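Local coordinates for extracellular solute-binding protein, family 5 (Chelativorans sp., PDB 6WM6) that binds EDTA and related aminopolycarboxylates in the periplasm, probably for delivery to an ABC transporter, at residues 96-100 / 241-245; 121-125 / 216-220; 132-138 / 187-193; 221-225 / 247-252. One frame throughout, in Å; residues are numbered along the deposited sequence.

In the fold
The four contacts have their centres about 22 to 26 Å from the centre of the chain and join loops, one helix and two strands in the N-terminal half of a family 5 solute-binding protein. Interactions 1 and 2 have centres about 12 Å apart and meet where Tyr-242 OH lies 2.7 Å from Gly-219 O, a probable hydrogen bond. Interaction 2 passes to interaction 3 through Trp-123, whose NE1 is 2.9 Å from Asp-133 OD2. Trp-241 joins interaction 1 to interaction 4 by packing its CD1 3.6 Å from Pro-247 CD. Interactions 3 and 4 do not touch, their nearest atoms being about 11 Å apart. Two 1,2-ethanediol molecules, probably from the crystallisation liquor, lie at interaction 1.

Interaction 1: 96-100 / 241-245; sequences NTDLL and WYGEK. With EDO (1,2-ethanediol), chain F; EDO (1,2-ethanediol), chain K.
Two surface loops meet here, the turn 96-100 and the connection 241-245, with Asp-98 touching Trp-241, Tyr-242, Gly-243 and Glu-244. Its CG lies anti to the carbonyl carbon (chi1 -68°), which turns the carboxylate toward 243-245. OD1 accepts from Glu-244 N at 2.9 Å (N-H...O 157°), the donor standing above the carboxylate plane. OD2 lies 3.4 Å from Trp-241 CZ2, the carboxylate and indole planes being 86° apart, and takes a hydrogen from a water that accepts from Lys-245 N. Both oxygens thus hold backbone amides, that of Glu-244 directly and that of Lys-245 through water. The contact sets a loop of the mixed sheet, between strands 232-237 and 251-256, against the loop leading into strand 100-108 of the antiparallel sheet. Trp-241 is fixed from its own loop: NE1 donates to Lys-245 O at 2.9 Å, nearly straight, while Gly-243 N sits over the ring centre. Asp-98 O meets the edge of Tyr-242 at CE1, 3.3 Å away, and also accepts from Arg-118. Replacing Asp-98 with an alanine would probably leave Glu-244 N without its acceptor. Nearby, Thr-97 OG1 hydrogen-bonds O1 of one 1,2-ethanediol at 2.8 Å, and a second ethanediol more weakly.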
# COMPACT_ATOMS: atom_id res chain seq x y z
N ASN A 96 0.89 9.38 17.57
CA ASN A 96 0.37 10.72 17.34
C ASN A 96 0.23 11.43 18.67
O ASN A 96 -0.74 11.22 19.41
CB ASN A 96 -0.97 10.60 16.62
CG ASN A 96 -1.67 11.91 16.44
OD1 ASN A 96 -1.14 12.96 16.80
ND2 ASN A 96 -2.82 11.88 15.83
N THR A 97 1.17 12.32 18.97
CA THR A 97 1.17 13.05 20.23
C THR A 97 0.22 14.24 20.24
O THR A 97 0.06 14.87 21.28
CB THR A 97 2.59 13.51 20.58
OG1 THR A 97 3.18 14.18 19.49
CG2 THR A 97 3.46 12.32 20.95
N ASP A 98 -0.36 14.58 19.09
CA ASP A 98 -1.46 15.55 19.10
C ASP A 98 -2.72 14.93 19.67
O ASP A 98 -3.46 15.58 20.42
CB ASP A 98 -1.71 16.08 17.69
CG ASP A 98 -0.55 16.94 17.17
OD1 ASP A 98 0.12 17.59 17.99
OD2 ASP A 98 -0.38 16.98 15.93
N LEU A 99 -2.97 13.66 19.36
CA LEU A 99 -4.13 12.93 19.83
C LEU A 99 -3.91 12.28 21.18
O LEU A 99 -4.80 12.31 22.04
CB LEU A 99 -4.53 11.86 18.83
CG LEU A 99 -5.67 10.95 19.24
CD1 LEU A 99 -6.98 11.72 19.34
CD2 LEU A 99 -5.80 9.83 18.21
N LEU A 100 -2.74 11.70 21.40
CA LEU A 100 -2.49 10.82 22.53
C LEU A 100 -1.41 11.36 23.45
O LEU A 100 -0.35 11.82 23.00
CB LEU A 100 -2.05 9.42 22.06
CG LEU A 100 -3.05 8.64 21.23
CD1 LEU A 100 -2.42 7.35 20.74
CD2 LEU A 100 -4.29 8.35 22.06
N TRP A 241 -8.58 22.74 15.53
CA TRP A 241 -7.41 21.87 15.53
C TRP A 241 -6.61 22.07 16.81
O TRP A 241 -6.32 23.19 17.23
CB TRP A 241 -6.54 22.18 14.30
CG TRP A 241 -5.20 21.51 14.26
CD1 TRP A 241 -4.00 22.13 14.07
CD2 TRP A 241 -4.90 20.10 14.37
NE1 TRP A 241 -2.99 21.22 14.06
CE2 TRP A 241 -3.50 19.96 14.22
CE3 TRP A 241 -5.68 18.94 14.56
CZ2 TRP A 241 -2.86 18.72 14.29
CZ3 TRP A 241 -5.03 17.72 14.64
CH2 TRP A 241 -3.64 17.62 14.49
N TYR A 242 -6.19 20.94 17.40
CA TYR A 242 -5.62 20.88 18.74
C TYR A 242 -4.15 20.46 18.73
O TYR A 242 -3.55 20.27 19.79
CB TYR A 242 -6.42 19.89 19.60
CG TYR A 242 -6.64 18.58 18.87
CD1 TYR A 242 -5.70 17.57 18.94
CD2 TYR A 242 -7.75 18.37 18.05
CE1 TYR A 242 -5.85 16.40 18.25
CE2 TYR A 242 -7.91 17.20 17.35
CZ TYR A 242 -6.94 16.21 17.44
OH TYR A 242 -7.05 15.04 16.75
N GLY A 243 -3.57 20.31 17.55
CA GLY A 243 -2.21 19.84 17.46
C GLY A 243 -1.18 20.92 17.63
O GLY A 243 -1.48 22.12 17.61
N GLU A 244 0.07 20.47 17.75
CA GLU A 244 1.18 21.37 18.05
C GLU A 244 1.50 22.30 16.88
O GLU A 244 1.83 23.47 17.10
CB GLU A 244 2.41 20.52 18.40
CG GLU A 244 3.70 21.30 18.68
CD GLU A 244 3.69 21.98 20.03
OE1 GLU A 244 2.66 21.92 20.73
OE2 GLU A 244 4.73 22.57 20.40
N LYS A 245 1.41 21.80 15.65
CA LYS A 245 1.81 22.58 14.49
C LYS A 245 0.63 22.83 13.56
O LYS A 245 -0.24 21.96 13.39
CB LYS A 245 2.91 21.84 13.70
CG LYS A 245 4.20 21.66 14.51
CD LYS A 245 5.22 20.83 13.75
CE LYS A 245 6.55 20.77 14.50
NZ LYS A 245 7.58 20.05 13.71
C1 EDO F . 2.65 15.17 15.23
O1 EDO F . 3.93 14.78 14.70
C2 EDO F . 1.97 13.99 15.91
O2 EDO F . 2.95 13.03 16.32
C1 EDO K . 6.67 14.24 20.24
O1 EDO K . 5.96 14.19 18.98
C2 EDO K . 6.31 15.53 20.99
O2 EDO K . 6.76 16.67 20.25
O HOH W 1 -4.68 14.06 15.49
O HOH W 2 1.52 18.76 15.17

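Interaction 2: 121-125 / 216-220; sequences AVWSD and AWSGG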
# COMPACT_ATOMS: atom_id res chain seq x y z
N ALA A 121 -7.81 17.03 22.81
CA ALA A 121 -8.21 16.46 21.53
C ALA A 121 -9.73 16.50 21.40
O ALA A 121 -10.46 15.90 22.20
CB ALA A 121 -7.70 15.03 21.39
N VAL A 122 -10.20 17.21 20.38
CA VAL A 122 -11.62 17.44 20.14
C VAL A 122 -11.91 17.32 18.65
O VAL A 122 -11.05 17.53 17.80
CB VAL A 122 -12.07 18.84 20.64
CG1 VAL A 122 -11.86 18.99 22.14
CG2 VAL A 122 -11.37 19.96 19.85
N TRP A 123 -13.17 16.97 18.35
CA TRP A 123 -13.69 17.08 16.99
C TRP A 123 -13.97 18.54 16.67
O TRP A 123 -13.98 19.41 17.55
CB TRP A 123 -14.95 16.22 16.85
CG TRP A 123 -14.71 14.76 17.05
CD1 TRP A 123 -15.01 14.01 18.16
CD2 TRP A 123 -14.10 13.86 16.11
NE1 TRP A 123 -14.64 12.71 17.97
CE2 TRP A 123 -14.08 12.58 16.72
CE3 TRP A 123 -13.59 14.01 14.83
CZ2 TRP A 123 -13.54 11.47 16.09
CZ3 TRP A 123 -13.06 12.90 14.19
CH2 TRP A 123 -13.02 11.65 14.83
N SER A 124 -14.23 18.82 15.39
CA SER A 124 -14.37 20.19 14.91
C SER A 124 -15.59 20.90 15.46
O SER A 124 -15.67 22.13 15.32
CB SER A 124 -14.38 20.21 13.38
OG SER A 124 -15.34 19.29 12.89
N ASP A 125 -16.52 20.18 16.04
CA ASP A 125 -17.68 20.78 16.70
C ASP A 125 -17.46 20.97 18.20
O ASP A 125 -18.40 21.35 18.92
CB ASP A 125 -18.94 19.94 16.44
CG ASP A 125 -18.78 18.48 16.87
OD1 ASP A 125 -17.77 18.11 17.52
OD2 ASP A 125 -19.71 17.67 16.55
N ALA A 216 -18.53 16.64 6.84
CA ALA A 216 -18.62 17.99 7.37
C ALA A 216 -17.76 18.18 8.62
O ALA A 216 -17.52 19.32 9.03
CB ALA A 216 -20.07 18.34 7.69
N TRP A 217 -17.26 17.10 9.19
CA TRP A 217 -16.53 17.07 10.44
C TRP A 217 -15.04 16.89 10.19
O TRP A 217 -14.60 16.55 9.09
CB TRP A 217 -17.06 15.88 11.28
CG TRP A 217 -17.09 14.61 10.47
CD1 TRP A 217 -18.18 14.10 9.81
CD2 TRP A 217 -16.01 13.73 10.17
NE1 TRP A 217 -17.84 12.96 9.13
CE2 TRP A 217 -16.51 12.70 9.34
CE3 TRP A 217 -14.66 13.69 10.55
CZ2 TRP A 217 -15.70 11.66 8.87
CZ3 TRP A 217 -13.86 12.64 10.07
CH2 TRP A 217 -14.39 11.65 9.25
N SER A 218 -14.26 17.11 11.24
CA SER A 218 -12.83 16.84 11.18
C SER A 218 -12.28 16.64 12.58
O SER A 218 -12.76 17.24 13.54
CB SER A 218 -12.09 18.02 10.54
OG SER A 218 -10.70 17.81 10.63
N GLY A 219 -11.26 15.78 12.68
CA GLY A 219 -10.44 15.68 13.87
C GLY A 219 -8.98 16.00 13.58
O GLY A 219 -8.08 15.60 14.34
N GLY A 220 -8.75 16.69 12.47
CA GLY A 220 -7.41 17.00 12.00
C GLY A 220 -7.22 18.47 11.71
O GLY A 220 -8.07 19.30 12.05
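Ser-124 OG accepts from Ser-218 N at 2.9 Å. The hydroxyl reaches this amide because chi1 of 51° sets OG between the backbone N and the carbonyl carbon of Ser-124. A second bond runs the other way, from Ser-124 N to Ser-218 O at 2.8 Å, but its N-H...O angle of 125° marks it as weak. Ser-218 O also lies 3.6 Å from Trp-123 CA in a CA-H...O contact, and it meets the edge of the Trp-123 indole near the ring plane. One residue, Ser-124, therefore engages both polar groups of the Ser-218 backbone: its hydroxyl takes the N-H and its amide the C=O, the latter weakly. The 121-125 loop precedes helix 131-141 and the 216-220 loop precedes strand 222-228, so the pairing joins the lead-ins of a helix and a strand. In the second loop Ser-218 forms an ST turn, its OG accepting from Gly-220 N at 2.9 Å (166°) as well as bonding to Tyr-222 O. Beside this polar pair the two indoles meet obliquely, their six-membered rings perpendicular within a degree and Trp-123 CZ3 4.1 Å from Trp-217 CE3. Trp-123 CE3 also approaches Gly-219 N at 3.6 Å, while its NE1 donates to Asp-133 OD2. Across the contact, Ser-124 OG lies 3.5 Å from Trp-217 CA.

Interaction 3: 132-138 / 187-193; sequences DDFIYFW and FMFLYPA
Phe-137 and Phe-134 project from helix 131-141 into the irregular loop 187-193, a buried helix-against-loop contact in this solute-binding fold. Phe-137, its CG anti to the backbone N (chi1 -172°), fills the hollow lined by the side chains of Phe-187, Leu-190 and Tyr-191 and by the Phe-189 carbonyl. Phe-189 O stands over the centre of its ring, 3.2 Å above the plane; this carbonyl is buried with no hydrogen-bonding partner in the model. Phe-187 CD1 approaches the rim of the same ring near its plane, and Tyr-191 lends its own edge at 4.2 Å between CD2 and Phe-137 CD1. With an alanine in place of Phe-137, a gap would probably open between Phe-187, Leu-190 and Tyr-191, and the Phe-189 carbonyl would lose its aromatic cover. One turn back, Phe-134 brings CD2 over the centre of the Phe-187 face, the planes 44° apart, while Leu-190 reaches it from the loop: CD2 lies over one face and CD1 comes 3.8 Å from CE1 of Phe-134. The Ala-193 methyl fits between Asp-132 and Tyr-136, with its CB 3.7 Å from Tyr-136 CB. A water spans Asp-133 O and Tyr-191 N. At the start of helix 193-196, Ala-193 N donates to Asp-133 OD1 at 2.8 Å, nearly straight at 166°.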
# COMPACT_ATOMS: atom_id res chain seq x y z
N ASP A 132 -15.47 6.68 23.13
CA ASP A 132 -16.62 6.40 22.27
C ASP A 132 -16.15 6.20 20.83
O ASP A 132 -16.68 5.37 20.08
CB ASP A 132 -17.60 7.57 22.27
CG ASP A 132 -18.41 7.69 23.53
OD1 ASP A 132 -18.40 6.77 24.39
OD2 ASP A 132 -19.10 8.73 23.66
N ASP A 133 -15.16 6.98 20.41
CA ASP A 133 -14.66 6.89 19.05
C ASP A 133 -13.83 5.62 18.83
O ASP A 133 -13.94 4.99 17.78
CB ASP A 133 -13.87 8.16 18.73
CG ASP A 133 -14.71 9.41 18.92
OD1 ASP A 133 -15.84 9.45 18.38
OD2 ASP A 133 -14.27 10.33 19.65
N PHE A 134 -13.01 5.24 19.82
CA PHE A 134 -12.30 3.96 19.72
C PHE A 134 -13.30 2.81 19.66
O PHE A 134 -13.15 1.90 18.85
CB PHE A 134 -11.35 3.78 20.92
CG PHE A 134 -10.05 4.53 20.80
CD1 PHE A 134 -10.01 5.91 20.89
CD2 PHE A 134 -8.86 3.84 20.63
CE1 PHE A 134 -8.80 6.60 20.79
CE2 PHE A 134 -7.64 4.51 20.53
CZ PHE A 134 -7.63 5.89 20.61
N ILE A 135 -14.33 2.83 20.52
CA ILE A 135 -15.28 1.73 20.59
C ILE A 135 -16.07 1.62 19.29
O ILE A 135 -16.27 0.51 18.77
CB ILE A 135 -16.18 1.90 21.83
CG1 ILE A 135 -15.34 1.61 23.08
CG2 ILE A 135 -17.37 0.96 21.77
CD1 ILE A 135 -15.99 2.06 24.37
N TYR A 136 -16.53 2.75 18.74
CA TYR A 136 -17.25 2.69 17.47
C TYR A 136 -16.38 2.05 16.39
O TYR A 136 -16.82 1.13 15.69
CB TYR A 136 -17.71 4.09 17.04
CG TYR A 136 -18.36 4.12 15.68
CD1 TYR A 136 -19.72 3.86 15.53
CD2 TYR A 136 -17.63 4.38 14.54
CE1 TYR A 136 -20.32 3.89 14.27
CE2 TYR A 136 -18.21 4.40 13.28
CZ TYR A 136 -19.56 4.15 13.16
OH TYR A 136 -20.12 4.17 11.90
N PHE A 137 -15.15 2.52 16.24
CA PHE A 137 -14.32 1.98 15.17
C PHE A 137 -14.07 0.49 15.36
O PHE A 137 -14.18 -0.30 14.41
CB PHE A 137 -13.01 2.73 15.07
CG PHE A 137 -12.20 2.35 13.86
CD1 PHE A 137 -12.73 2.50 12.59
CD2 PHE A 137 -10.94 1.81 13.98
CE1 PHE A 137 -12.02 2.16 11.47
CE2 PHE A 137 -10.20 1.46 12.85
CZ PHE A 137 -10.74 1.64 11.59
N TRP A 138 -13.70 0.09 16.58
CA TRP A 138 -13.51 -1.33 16.87
C TRP A 138 -14.74 -2.16 16.52
O TRP A 138 -14.61 -3.22 15.89
CB TRP A 138 -13.17 -1.48 18.35
CG TRP A 138 -13.20 -2.89 18.92
CD1 TRP A 138 -12.38 -3.92 18.60
CD2 TRP A 138 -14.08 -3.36 19.93
NE1 TRP A 138 -12.72 -5.04 19.35
CE2 TRP A 138 -13.74 -4.70 20.18
CE3 TRP A 138 -15.12 -2.77 20.67
CZ2 TRP A 138 -14.41 -5.48 21.12
CZ3 TRP A 138 -15.78 -3.54 21.60
CH2 TRP A 138 -15.43 -4.89 21.82
N PHE A 187 -6.64 1.32 15.19
CA PHE A 187 -7.14 2.67 15.42
C PHE A 187 -6.35 3.71 14.63
O PHE A 187 -6.13 4.83 15.10
CB PHE A 187 -7.19 3.00 16.92
CG PHE A 187 -7.90 1.96 17.72
CD1 PHE A 187 -9.27 1.86 17.68
CD2 PHE A 187 -7.19 1.09 18.49
CE1 PHE A 187 -9.94 0.89 18.42
CE2 PHE A 187 -7.85 0.11 19.23
CZ PHE A 187 -9.22 0.02 19.18
N MET A 188 -5.94 3.36 13.41
CA MET A 188 -5.21 4.31 12.57
C MET A 188 -6.14 5.32 11.92
O MET A 188 -5.66 6.32 11.38
CB MET A 188 -4.36 3.59 11.53
CG MET A 188 -3.35 4.52 10.84
SD MET A 188 -2.11 3.70 9.83
CE MET A 188 -1.13 2.91 11.08
N PHE A 189 -7.44 5.05 11.92
CA PHE A 189 -8.42 5.95 11.33
C PHE A 189 -9.62 5.98 12.26
O PHE A 189 -10.32 4.96 12.39
CB PHE A 189 -8.83 5.48 9.94
CG PHE A 189 -7.67 5.28 9.00
CD1 PHE A 189 -7.11 6.35 8.34
CD2 PHE A 189 -7.15 4.02 8.83
CE1 PHE A 189 -6.01 6.15 7.50
CE2 PHE A 189 -6.05 3.82 7.98
CZ PHE A 189 -5.50 4.89 7.33
N LEU A 190 -9.86 7.10 12.92
CA LEU A 190 -10.97 7.26 13.84
C LEU A 190 -12.03 8.19 13.25
O LEU A 190 -11.70 9.18 12.60
CB LEU A 190 -10.49 7.82 15.18
CG LEU A 190 -9.59 6.89 15.98
CD1 LEU A 190 -8.99 7.61 17.17
CD2 LEU A 190 -10.39 5.68 16.45
N TYR A 191 -13.30 7.86 13.50
CA TYR A 191 -14.46 8.57 12.98
C TYR A 191 -15.32 9.06 14.14
O TYR A 191 -15.32 8.47 15.23
CB TYR A 191 -15.24 7.66 12.02
CG TYR A 191 -14.37 7.30 10.83
CD1 TYR A 191 -14.31 8.13 9.72
CD2 TYR A 191 -13.55 6.18 10.84
CE1 TYR A 191 -13.50 7.85 8.65
CE2 TYR A 191 -12.72 5.88 9.76
CZ TYR A 191 -12.70 6.73 8.67
OH TYR A 191 -11.85 6.47 7.59
N PRO A 192 -16.08 10.15 13.94
CA PRO A 192 -16.83 10.73 15.07
C PRO A 192 -18.07 9.93 15.44
O PRO A 192 -19.13 10.04 14.78
CB PRO A 192 -17.17 12.14 14.57
CG PRO A 192 -17.23 11.98 13.06
CD PRO A 192 -16.11 11.01 12.74
N ALA A 193 -17.97 9.18 16.53
CA ALA A 193 -19.06 8.30 16.95
C ALA A 193 -20.32 9.08 17.26
O ALA A 193 -21.42 8.62 16.97
CB ALA A 193 -18.63 7.50 18.18
O HOH W 3 -14.53 5.88 15.19

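Interaction 4: 221-225 / 247-252; sequences PYMVE and PYLDKL
The ring of Tyr-222 lies between Pro-247 on one face and Leu-252 on the other. Pro-247 CB comes 3.4 Å from Tyr-222 CZ, and on the opposite face Leu-252 CB makes a CH-pi contact 4.3 Å from the ring centroid, only 13° off the normal. Leu-252 CD2 adds a contact with Tyr-222 CD2 on that side, and Leu-249 O lies at the edge near the ring plane. With chi1 of -71° putting CG anti to the carbonyl carbon, the phenol projects across to the 247-252 turn, where its hydroxyl accepts from Leu-249 N at 3.1 Å (151°). A water in the ring plane, 2.6 Å from Tyr-222 OH, accepts from Tyr-248 N, and two successive amides thereby reach one hydroxyl, Leu-249 N directly and Tyr-248 N through the water. Pro-247, preceded by a cis peptide, also sets CG 3.5 Å from Pro-221 O. Farther along, Lys-251 NZ forms a salt bridge with Glu-225 OE1 at 3.0 Å, meeting the syn lone pair; both side chains are extended beyond CG. A water donates to Glu-225 OE2 and accepts weakly from Lys-251 NZ. Strands 222-228 and 251-256 belong to one four-stranded mixed sheet but are not neighbours: strand 232-237 runs between them, contributing Leu-235 beside Tyr-222, while strand 49-54 borders 251-256 on its other side.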
# COMPACT_ATOMS: atom_id res chain seq x y z
N PRO A 221 -6.13 18.82 11.03
CA PRO A 221 -5.80 20.24 10.83
C PRO A 221 -6.70 20.93 9.82
O PRO A 221 -6.82 22.16 9.89
CB PRO A 221 -4.33 20.20 10.36
CG PRO A 221 -4.17 18.81 9.79
CD PRO A 221 -4.99 17.93 10.69
N TYR A 222 -7.32 20.19 8.92
CA TYR A 222 -8.15 20.75 7.85
C TYR A 222 -9.54 20.12 7.89
O TYR A 222 -9.76 19.09 8.54
CB TYR A 222 -7.47 20.54 6.48
CG TYR A 222 -6.24 21.42 6.29
CD1 TYR A 222 -6.36 22.73 5.89
CD2 TYR A 222 -4.98 20.92 6.53
CE1 TYR A 222 -5.26 23.54 5.75
CE2 TYR A 222 -3.85 21.72 6.37
CZ TYR A 222 -4.01 23.03 5.99
OH TYR A 222 -2.92 23.87 5.85
N MET A 223 -10.48 20.75 7.20
CA MET A 223 -11.83 20.23 7.06
C MET A 223 -12.36 20.60 5.69
O MET A 223 -11.92 21.59 5.11
CB MET A 223 -12.73 20.77 8.18
CG MET A 223 -13.01 22.26 8.12
SD MET A 223 -13.72 22.88 9.67
CE MET A 223 -15.12 21.81 9.91
N VAL A 224 -13.31 19.83 5.18
CA VAL A 224 -13.82 20.06 3.83
C VAL A 224 -14.74 21.27 3.82
O VAL A 224 -15.72 21.35 4.60
CB VAL A 224 -14.53 18.81 3.30
CG1 VAL A 224 -15.10 19.08 1.89
CG2 VAL A 224 -13.59 17.65 3.25
N GLU A 225 -14.44 22.23 2.96
CA GLU A 225 -15.31 23.36 2.65
C GLU A 225 -16.29 23.03 1.52
O GLU A 225 -17.46 23.41 1.61
CB GLU A 225 -14.47 24.59 2.28
CG GLU A 225 -15.29 25.83 1.96
CD GLU A 225 -14.43 27.02 1.56
OE1 GLU A 225 -13.82 26.98 0.47
OE2 GLU A 225 -14.34 27.99 2.35
N PRO A 247 -2.61 24.48 11.27
CA PRO A 247 -2.29 24.46 9.84
C PRO A 247 -1.75 25.81 9.37
O PRO A 247 -1.99 26.84 10.01
CB PRO A 247 -3.66 24.21 9.20
CG PRO A 247 -4.62 24.84 10.12
CD PRO A 247 -4.06 24.61 11.51
N TYR A 248 -1.02 25.81 8.27
CA TYR A 248 -0.44 27.04 7.74
C TYR A 248 -1.16 27.61 6.52
O TYR A 248 -0.95 28.79 6.22
CB TYR A 248 1.03 26.81 7.35
CG TYR A 248 1.93 26.52 8.52
CD1 TYR A 248 2.10 25.24 9.01
CD2 TYR A 248 2.63 27.54 9.13
CE1 TYR A 248 2.93 24.98 10.08
CE2 TYR A 248 3.47 27.29 10.21
CZ TYR A 248 3.61 26.00 10.66
OH TYR A 248 4.45 25.73 11.74
N LEU A 249 -1.97 26.84 5.82
CA LEU A 249 -2.58 27.28 4.58
C LEU A 249 -4.01 27.76 4.80
O LEU A 249 -4.73 27.27 5.67
CB LEU A 249 -2.62 26.14 3.56
CG LEU A 249 -1.25 25.59 3.15
CD1 LEU A 249 -1.42 24.25 2.46
CD2 LEU A 249 -0.52 26.57 2.27
N ASP A 250 -4.42 28.73 3.98
CA ASP A 250 -5.81 29.14 3.97
C ASP A 250 -6.69 28.11 3.27
O ASP A 250 -7.83 27.91 3.67
CB ASP A 250 -5.96 30.49 3.25
CG ASP A 250 -5.31 31.62 4.01
OD1 ASP A 250 -5.49 31.69 5.23
OD2 ASP A 250 -4.62 32.43 3.36
N LYS A 251 -6.17 27.45 2.24
CA LYS A 251 -6.87 26.36 1.59
C LYS A 251 -5.88 25.30 1.14
O LYS A 251 -4.77 25.60 0.69
CB LYS A 251 -7.70 26.83 0.37
CG LYS A 251 -8.72 27.90 0.72
CD LYS A 251 -9.86 27.94 -0.29
CE LYS A 251 -10.81 29.09 0.02
NZ LYS A 251 -12.03 29.07 -0.83
N LEU A 252 -6.31 24.04 1.28
CA LEU A 252 -5.62 22.87 0.75
C LEU A 252 -6.61 22.20 -0.19
O LEU A 252 -7.74 21.87 0.22
CB LEU A 252 -5.24 21.92 1.89
CG LEU A 252 -4.69 20.57 1.45
CD1 LEU A 252 -3.42 20.73 0.63
CD2 LEU A 252 -4.43 19.71 2.70
O HOH W 4 -0.58 23.21 6.89
O HOH W 5 -13.36 30.32 1.98